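PDB 5AN3: SGT1 from Saccharomyces cerevisiae, which probably acts as a co-chaperone of Hsp90, its tetratricopeptide-repeat domain thought to bind Skp1 and to self-associate. Local coordinates for residues 8-13 / 24-29; 47-52 / 65-70; 87-92 / 117-122. All blocks are in the same frame, centred on the assembly; numbering follows the deposited sequence.

Contact 1 of 3, residues 8-13 / 24-29; sequences KTAYKA and LHLYDE
Y27 lays one face of its ring against the A10 methyl, and following it outward from the backbone tells how helix 3-16 meets helix 20-33. CB leaves the backbone pointing neither at the partner helix nor away from it, and CG stands anti to its own carbonyl carbon (chi1 -78°), beside the backbone N. Past CG the ring end comes nearer: CD1 and CD2 lie around the A10 methyl, CE1 is 3.6 Å from A10 CB, and CZ is 3.5 Å from A10 CB. The methyl thus sits over one ring face, displaced toward the CZ side, a CH-pi contact with A10 CB 3.6 Å from the ring centroid. The hydroxyl ends beside Y11, with Y27 OH 3.3 Å from Y11 N at too poor an angle for a hydrogen bond, and it also lies at the edge of the Y11 ring. The two helices are consecutive and antiparallel, and over 8-13 and 24-29 the axes come within 8.9 Å, the close helix-to-helix packing on which tetratricopeptide-repeat domains are built. Alanines A10 and A13 are on the facing side. L26 works beside Y27: its CB is 3.8 Å from A10 CB, while L26 CD1 reaches 3.9 Å from A13 CB.

Contact 2 of 3, residues 47-52 / 65-70; sequences CLEKLY and ENAKEL
L48 and A67 mark the nearest backbone approach, CA to CA 5.9 Å, where segments 47-52 of helix 38-52 and 65-70 of helix 61-81 run antiparallel at 164° with their axes 9.2 Å apart. L48 carries most of the contact through one methyl. Its CG lies anti to the carbonyl carbon (chi1 -66°), and from there CD1 enters between two side chains one helical turn apart: L48 CD1 is 3.6 Å from N66 CG and 3.7 Å from L70 CD1, and the leucine crosses both side chains at about a right angle. A67 presents only its methyl at the nearest backbone approach, and its CB stands 4.1 Å from L48 CB. Such antiparallel pairing is that of tetratricopeptide-repeat domains, whose helices stack one on the next. E49 flanks A67 with an extended chain that brings E49 OE2 4.0 Å from A67 CB. That carboxylate oxygen is buried but occupied, since it takes a hydrogen bond with ND1 of H97 on helix 84-100, a third helix covering this side of A67. Close by, the K50 backbone O is hydrogen-bonded to the ND2 of N66 of a neighbouring subunit, which places this end of helix 38-52 at the interface with a second copy of the protein.

Contact 3 of 3, residues 87-92 / 117-122; sequences IGLVNF and LGYVDD
Y119 lays its ring against F92, and this aromatic pair is the dense end of the meeting between helix 84-100 and the loop after helix 104-116. The rings form an offset stack, centroids 4.6 Å apart and planes 22° from parallel, so that CE2 of Y119 sits over the face of F92 toward the rim. F92 CB in turn lies over the face of the tyrosine ring, 3.9 Å from its centroid. Both side chains start with CG anti to the backbone N (chi1 -180° for Y119). L89 adds a methyl, its CD1 3.7 Å from Y119 CE1, and G88, with no side chain, has its backbone beside the bases of L117 and Y119.

The tyrosine hydroxyl is held too: Y119 OH donates to D121 OD2 at 2.9 Å, meeting the carboxylate on its anti side and 25° out of its plane. W127, edge-to-face with F92, and L124 extend this cluster into helix 124-135.

Toward L117 the contact turns aliphatic and is less closely interleaved than the ring stack. CD1 of L117 touches I87 CG2 at 3.8 Å and passes N91 ND2, whose amide donates to I87 O of the preceding turn, at 3.0 Å from N91 ND2 to I87 O and above the carbonyl plane, giving that oxygen a second donor. The loose side is the loop's outer one, where G118, V120 and D122 are exposed to solvent, between and beyond its inward-pointing anchors.

Two helix-end signals bracket the loop. G118, at positive phi, follows helix 104-116 in a Schellman motif, and D121 OD1 caps T123 N just ahead of helix 124-135: a Schellman motif followed by a side-chain cap, making a short turn between successive helices of this tetratricopeptide-repeat domain.

From the N terminus the three contacts follow one another in series, with none nested in or crossing another. Contact 1 closes the turn between helices 3-16 and 20-33, ten residues after its first segment. Helix 38-52 comes next and joins contacts 1 and 2 directly, through L24 and Y27 lying against C47 SG and L24 also packing on L48 and L51. Contact 2 then closes over the twelve residues between its segments. Contact 3 spans a longer excursion, bringing the loop after helix 104-116 back onto helix 84-100. It lies across the chain's centre from contact 2, nearest atoms about 6 Å apart, and helices 61-81 and 84-100 connect the two.

Contact 1 of 3, residues 8-13 / 24-29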
loop_
_atom_site.group_PDB
_atom_site.type_symbol
_atom_site.label_atom_id
_atom_site.label_comp_id
_atom_site.label_asym_id
_atom_site.label_seq_id
_atom_site.Cartn_x
_atom_site.Cartn_y
_atom_site.Cartn_z
ATOM N N LYS B 8 -0.068 -20.802 22.268
ATOM C CA LYS B 8 0.443 -19.611 22.944
ATOM C C LYS B 8 1.760 -19.155 22.282
ATOM O O LYS B 8 1.905 -17.962 22.004
ATOM C CB LYS B 8 0.625 -19.872 24.450
ATOM N N THR B 9 2.682 -20.113 21.973
ATOM C CA THR B 9 3.973 -19.868 21.308
ATOM C C THR B 9 3.729 -19.327 19.892
ATOM O O THR B 9 4.432 -18.409 19.474
ATOM C CB THR B 9 4.829 -21.160 21.299
ATOM O OG1 THR B 9 5.212 -21.508 22.624
ATOM C CG2 THR B 9 6.039 -21.089 20.417
ATOM N N ALA B 10 2.730 -19.880 19.165
ATOM C CA ALA B 10 2.361 -19.475 17.807
ATOM C C ALA B 10 1.774 -18.058 17.800
ATOM O O ALA B 10 2.180 -17.257 16.966
ATOM C CB ALA B 10 1.380 -20.467 17.220
ATOM N N TYR B 11 0.869 -17.733 18.760
ATOM C CA TYR B 11 0.262 -16.400 18.928
ATOM C C TYR B 11 1.343 -15.361 19.214
ATOM O O TYR B 11 1.287 -14.262 18.654
ATOM C CB TYR B 11 -0.782 -16.405 20.057
ATOM C CG TYR B 11 -1.679 -15.185 20.079
ATOM C CD1 TYR B 11 -2.863 -15.147 19.337
ATOM C CD2 TYR B 11 -1.350 -14.068 20.840
ATOM C CE1 TYR B 11 -3.702 -14.030 19.367
ATOM C CE2 TYR B 11 -2.172 -12.939 20.863
ATOM C CZ TYR B 11 -3.347 -12.924 20.125
ATOM O OH TYR B 11 -4.161 -11.810 20.140
ATOM N N LYS B 12 2.331 -15.717 20.065
ATOM C CA LYS B 12 3.458 -14.854 20.422
ATOM C C LYS B 12 4.350 -14.598 19.198
ATOM O O LYS B 12 4.867 -13.499 19.051
ATOM C CB LYS B 12 4.282 -15.446 21.577
ATOM N N ALA B 13 4.496 -15.586 18.299
ATOM C CA ALA B 13 5.294 -15.448 17.076
ATOM C C ALA B 13 4.641 -14.465 16.097
ATOM O O ALA B 13 5.346 -13.654 15.508
ATOM C CB ALA B 13 5.484 -16.802 16.410
ATOM N N LEU B 24 3.000 -19.005 11.034
ATOM C CA LEU B 24 2.262 -19.783 10.032
ATOM C C LEU B 24 2.588 -21.270 10.122
ATOM O O LEU B 24 1.663 -22.079 10.090
ATOM C CB LEU B 24 2.578 -19.256 8.606
ATOM C CG LEU B 24 2.106 -20.086 7.429
ATOM C CD1 LEU B 24 0.661 -19.850 7.164
ATOM C CD2 LEU B 24 2.914 -19.794 6.218
ATOM N N HIS B 25 3.882 -21.628 10.242
ATOM C CA HIS B 25 4.299 -23.028 10.265
ATOM C C HIS B 25 4.088 -23.657 11.642
ATOM O O HIS B 25 3.842 -24.865 11.717
ATOM C CB HIS B 25 5.723 -23.185 9.739
ATOM C CG HIS B 25 5.824 -22.709 8.312
ATOM N ND1 HIS B 25 6.482 -21.521 7.982
ATOM C CD2 HIS B 25 5.249 -23.215 7.186
ATOM C CE1 HIS B 25 6.326 -21.374 6.674
ATOM N NE2 HIS B 25 5.593 -22.367 6.149
ATOM N N LEU B 26 4.081 -22.836 12.716
ATOM C CA LEU B 26 3.718 -23.295 14.055
ATOM C C LEU B 26 2.248 -23.686 14.066
ATOM O O LEU B 26 1.899 -24.713 14.665
ATOM C CB LEU B 26 4.004 -22.226 15.117
ATOM C CG LEU B 26 5.489 -21.991 15.414
ATOM C CD1 LEU B 26 5.686 -20.709 16.160
ATOM C CD2 LEU B 26 6.116 -23.155 16.143
ATOM N N TYR B 27 1.396 -22.913 13.341
ATOM C CA TYR B 27 -0.036 -23.205 13.232
ATOM C C TYR B 27 -0.285 -24.437 12.352
ATOM O O TYR B 27 -1.146 -25.248 12.702
ATOM C CB TYR B 27 -0.826 -21.986 12.741
ATOM C CG TYR B 27 -1.070 -20.964 13.835
ATOM C CD1 TYR B 27 -1.797 -21.293 14.970
ATOM C CD2 TYR B 27 -0.571 -19.668 13.734
ATOM C CE1 TYR B 27 -2.043 -20.357 15.968
ATOM C CE2 TYR B 27 -0.799 -18.726 14.739
ATOM C CZ TYR B 27 -1.541 -19.075 15.849
ATOM O OH TYR B 27 -1.788 -18.163 16.840
ATOM N N ASP B 28 0.499 -24.613 11.257
ATOM C CA ASP B 28 0.432 -25.798 10.389
ATOM C C ASP B 28 0.685 -27.067 11.205
ATOM O O ASP B 28 -0.043 -28.051 11.047
ATOM C CB ASP B 28 1.466 -25.714 9.255
ATOM C CG ASP B 28 1.137 -24.745 8.142
ATOM N N GLU B 29 1.705 -27.024 12.100
ATOM C CA GLU B 29 2.104 -28.128 12.988
ATOM C C GLU B 29 0.951 -28.489 13.936
ATOM O O GLU B 29 0.669 -29.674 14.103
ATOM C CB GLU B 29 3.395 -27.786 13.774
#

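Contact 2 of 3, residues 47-52 / 65-70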
loop_
_atom_site.group_PDB
_atom_site.type_symbol
_atom_site.label_atom_id
_atom_site.label_comp_id
_atom_site.label_asym_id
_atom_site.label_seq_id
_atom_site.Cartn_x
_atom_site.Cartn_y
_atom_site.Cartn_z
ATOM N N CYS B 47 -2.154 -15.176 9.734
ATOM C CA CYS B 47 -0.779 -15.258 9.222
ATOM C C CYS B 47 -0.766 -15.000 7.741
ATOM O O CYS B 47 0.003 -14.156 7.282
ATOM C CB CYS B 47 -0.154 -16.615 9.527
ATOM S SG CYS B 47 0.179 -16.895 11.272
ATOM N N LEU B 48 -1.624 -15.732 6.996
ATOM C CA LEU B 48 -1.716 -15.650 5.544
ATOM C C LEU B 48 -2.112 -14.256 5.094
ATOM O O LEU B 48 -1.568 -13.776 4.101
ATOM C CB LEU B 48 -2.681 -16.703 4.983
ATOM C CG LEU B 48 -2.272 -18.167 5.142
ATOM C CD1 LEU B 48 -3.360 -19.049 4.673
ATOM C CD2 LEU B 48 -1.046 -18.496 4.345
ATOM N N GLU B 49 -2.995 -13.584 5.843
ATOM C CA GLU B 49 -3.395 -12.212 5.534
ATOM C C GLU B 49 -2.202 -11.262 5.733
ATOM O O GLU B 49 -1.974 -10.447 4.855
ATOM C CB GLU B 49 -4.611 -11.784 6.357
ATOM C CG GLU B 49 -5.885 -12.495 5.920
ATOM C CD GLU B 49 -7.107 -12.372 6.811
ATOM O OE1 GLU B 49 -7.122 -11.507 7.717
ATOM O OE2 GLU B 49 -8.062 -13.153 6.593
ATOM N N LYS B 50 -1.404 -11.410 6.823
ATOM C CA LYS B 50 -0.203 -10.599 7.080
ATOM C C LYS B 50 0.850 -10.802 5.982
ATOM O O LYS B 50 1.454 -9.820 5.535
ATOM C CB LYS B 50 0.417 -10.936 8.455
ATOM C CG LYS B 50 0.358 -9.798 9.468
ATOM C CD LYS B 50 1.682 -9.698 10.236
ATOM C CE LYS B 50 1.912 -8.322 10.812
ATOM N N LEU B 51 1.066 -12.076 5.551
ATOM C CA LEU B 51 2.046 -12.452 4.526
ATOM C C LEU B 51 1.656 -11.863 3.179
ATOM O O LEU B 51 2.518 -11.344 2.477
ATOM C CB LEU B 51 2.202 -13.985 4.424
ATOM C CG LEU B 51 2.757 -14.716 5.657
ATOM C CD1 LEU B 51 2.475 -16.189 5.584
ATOM C CD2 LEU B 51 4.229 -14.499 5.802
ATOM N N TYR B 52 0.353 -11.901 2.843
ATOM C CA TYR B 52 -0.197 -11.361 1.602
ATOM C C TYR B 52 0.238 -9.918 1.428
ATOM O O TYR B 52 0.748 -9.541 0.370
ATOM C CB TYR B 52 -1.731 -11.470 1.596
ATOM C CG TYR B 52 -2.384 -10.904 0.355
ATOM C CD1 TYR B 52 -2.521 -11.677 -0.801
ATOM C CD2 TYR B 52 -2.877 -9.602 0.336
ATOM C CE1 TYR B 52 -3.122 -11.166 -1.941
ATOM C CE2 TYR B 52 -3.476 -9.076 -0.805
ATOM C CZ TYR B 52 -3.591 -9.860 -1.947
ATOM O OH TYR B 52 -4.183 -9.370 -3.092
ATOM N N GLU B 65 -7.336 -16.780 -0.812
ATOM C CA GLU B 65 -8.263 -17.903 -1.007
ATOM C C GLU B 65 -8.049 -18.954 0.094
ATOM O O GLU B 65 -9.018 -19.418 0.702
ATOM C CB GLU B 65 -8.080 -18.526 -2.397
ATOM N N ASN B 66 -6.774 -19.260 0.399
ATOM C CA ASN B 66 -6.354 -20.183 1.458
ATOM C C ASN B 66 -6.855 -19.670 2.824
ATOM O O ASN B 66 -7.438 -20.450 3.582
ATOM C CB ASN B 66 -4.825 -20.329 1.413
ATOM C CG ASN B 66 -4.178 -21.466 2.165
ATOM O OD1 ASN B 66 -4.800 -22.193 2.963
ATOM N ND2 ASN B 66 -2.872 -21.598 1.965
ATOM N N ALA B 67 -6.678 -18.352 3.109
ATOM C CA ALA B 67 -7.146 -17.713 4.344
ATOM C C ALA B 67 -8.667 -17.869 4.476
ATOM O O ALA B 67 -9.125 -18.376 5.501
ATOM C CB ALA B 67 -6.748 -16.249 4.362
ATOM N N LYS B 68 -9.437 -17.546 3.403
ATOM C CA LYS B 68 -10.906 -17.674 3.372
ATOM C C LYS B 68 -11.337 -19.128 3.634
ATOM O O LYS B 68 -12.250 -19.356 4.432
ATOM C CB LYS B 68 -11.476 -17.167 2.038
ATOM C CG LYS B 68 -12.989 -17.349 1.871
ATOM N N GLU B 69 -10.645 -20.106 2.998
ATOM C CA GLU B 69 -10.914 -21.544 3.137
ATOM C C GLU B 69 -10.665 -22.016 4.578
ATOM O O GLU B 69 -11.407 -22.859 5.070
ATOM C CB GLU B 69 -10.083 -22.357 2.138
ATOM N N LEU B 70 -9.666 -21.436 5.268
ATOM C CA LEU B 70 -9.396 -21.743 6.680
ATOM C C LEU B 70 -10.527 -21.200 7.572
ATOM O O LEU B 70 -10.896 -21.844 8.557
ATOM C CB LEU B 70 -8.048 -21.156 7.127
ATOM C CG LEU B 70 -6.805 -21.949 6.752
ATOM C CD1 LEU B 70 -5.593 -21.072 6.828
ATOM C CD2 LEU B 70 -6.625 -23.139 7.659
#

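Contact 3 of 3, residues 87-92 / 117-122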
loop_
_atom_site.group_PDB
_atom_site.type_symbol
_atom_site.label_atom_id
_atom_site.label_comp_id
_atom_site.label_asym_id
_atom_site.label_seq_id
_atom_site.Cartn_x
_atom_site.Cartn_y
_atom_site.Cartn_z
ATOM N N ILE B 87 -19.017 -19.283 16.944
ATOM C CA ILE B 87 -19.630 -18.931 15.642
ATOM C C ILE B 87 -19.497 -17.414 15.475
ATOM O O ILE B 87 -19.073 -16.959 14.413
ATOM C CB ILE B 87 -21.101 -19.440 15.464
ATOM C CG1 ILE B 87 -21.167 -20.985 15.528
ATOM C CG2 ILE B 87 -21.693 -18.968 14.123
ATOM C CD1 ILE B 87 -22.478 -21.581 15.837
ATOM N N GLY B 88 -19.784 -16.667 16.544
ATOM C CA GLY B 88 -19.630 -15.220 16.577
ATOM C C GLY B 88 -18.213 -14.810 16.233
ATOM O O GLY B 88 -18.013 -13.933 15.383
ATOM N N LEU B 89 -17.215 -15.511 16.841
ATOM C CA LEU B 89 -15.798 -15.284 16.623
ATOM C C LEU B 89 -15.440 -15.505 15.157
ATOM O O LEU B 89 -14.790 -14.629 14.580
ATOM C CB LEU B 89 -14.969 -16.199 17.534
ATOM C CG LEU B 89 -13.441 -16.241 17.344
ATOM C CD1 LEU B 89 -12.787 -14.871 17.571
ATOM C CD2 LEU B 89 -12.828 -17.245 18.272
ATOM N N VAL B 90 -15.916 -16.637 14.535
ATOM C CA VAL B 90 -15.619 -16.960 13.127
ATOM C C VAL B 90 -16.200 -15.876 12.218
ATOM O O VAL B 90 -15.534 -15.436 11.272
ATOM C CB VAL B 90 -16.060 -18.377 12.663
ATOM C CG1 VAL B 90 -15.652 -18.619 11.211
ATOM C CG2 VAL B 90 -15.459 -19.466 13.547
ATOM N N ASN B 91 -17.429 -15.431 12.527
ATOM C CA ASN B 91 -18.097 -14.387 11.783
ATOM C C ASN B 91 -17.347 -13.071 11.939
ATOM O O ASN B 91 -17.264 -12.322 10.966
ATOM C CB ASN B 91 -19.537 -14.258 12.221
ATOM C CG ASN B 91 -20.460 -15.198 11.499
ATOM O OD1 ASN B 91 -20.856 -14.969 10.358
ATOM N ND2 ASN B 91 -20.854 -16.260 12.166
ATOM N N PHE B 92 -16.756 -12.799 13.122
ATOM C CA PHE B 92 -15.986 -11.560 13.307
ATOM C C PHE B 92 -14.701 -11.621 12.483
ATOM O O PHE B 92 -14.354 -10.616 11.892
ATOM C CB PHE B 92 -15.684 -11.256 14.783
ATOM C CG PHE B 92 -14.613 -10.208 14.993
ATOM C CD1 PHE B 92 -14.915 -8.854 14.903
ATOM C CD2 PHE B 92 -13.307 -10.575 15.305
ATOM C CE1 PHE B 92 -13.927 -7.884 15.124
ATOM C CE2 PHE B 92 -12.314 -9.609 15.491
ATOM C CZ PHE B 92 -12.633 -8.270 15.408
ATOM N N LEU B 117 -24.636 -12.530 17.471
ATOM C CA LEU B 117 -24.276 -13.813 18.084
ATOM C C LEU B 117 -23.634 -13.600 19.467
ATOM O O LEU B 117 -23.306 -14.568 20.160
ATOM C CB LEU B 117 -23.338 -14.609 17.160
ATOM C CG LEU B 117 -24.004 -15.237 15.937
ATOM C CD1 LEU B 117 -23.019 -15.472 14.841
ATOM C CD2 LEU B 117 -24.696 -16.521 16.266
ATOM N N GLY B 118 -23.501 -12.336 19.858
ATOM C CA GLY B 118 -22.960 -11.930 21.147
ATOM C C GLY B 118 -21.451 -11.872 21.215
ATOM O O GLY B 118 -20.883 -12.056 22.294
ATOM N N TYR B 119 -20.788 -11.599 20.079
ATOM C CA TYR B 119 -19.326 -11.491 20.079
ATOM C C TYR B 119 -18.901 -10.237 20.841
ATOM O O TYR B 119 -19.377 -9.130 20.556
ATOM C CB TYR B 119 -18.721 -11.508 18.661
ATOM C CG TYR B 119 -17.208 -11.408 18.658
ATOM C CD1 TYR B 119 -16.418 -12.473 19.079
ATOM C CD2 TYR B 119 -16.568 -10.244 18.247
ATOM C CE1 TYR B 119 -15.027 -12.380 19.092
ATOM C CE2 TYR B 119 -15.180 -10.139 18.260
ATOM C CZ TYR B 119 -14.412 -11.211 18.678
ATOM O OH TYR B 119 -13.045 -11.107 18.676
ATOM N N VAL B 120 -18.046 -10.450 21.853
ATOM C CA VAL B 120 -17.528 -9.405 22.721
ATOM C C VAL B 120 -16.036 -9.242 22.461
ATOM O O VAL B 120 -15.277 -10.213 22.520
ATOM C CB VAL B 120 -17.835 -9.693 24.216
ATOM N N ASP B 121 -15.632 -8.007 22.148
ATOM C CA ASP B 121 -14.252 -7.589 21.893
ATOM C C ASP B 121 -14.127 -6.101 22.217
ATOM O O ASP B 121 -14.978 -5.316 21.796
ATOM C CB ASP B 121 -13.866 -7.878 20.429
ATOM C CG ASP B 121 -12.395 -7.780 20.072
ATOM O OD1 ASP B 121 -11.688 -6.933 20.667
ATOM O OD2 ASP B 121 -11.964 -8.498 19.141
ATOM N N ASP B 122 -13.066 -5.713 22.958
ATOM C CA ASP B 122 -12.807 -4.319 23.360
ATOM C C ASP B 122 -12.458 -3.402 22.150
ATOM O O ASP B 122 -12.511 -2.173 22.276
ATOM C CB ASP B 122 -11.684 -4.262 24.406
#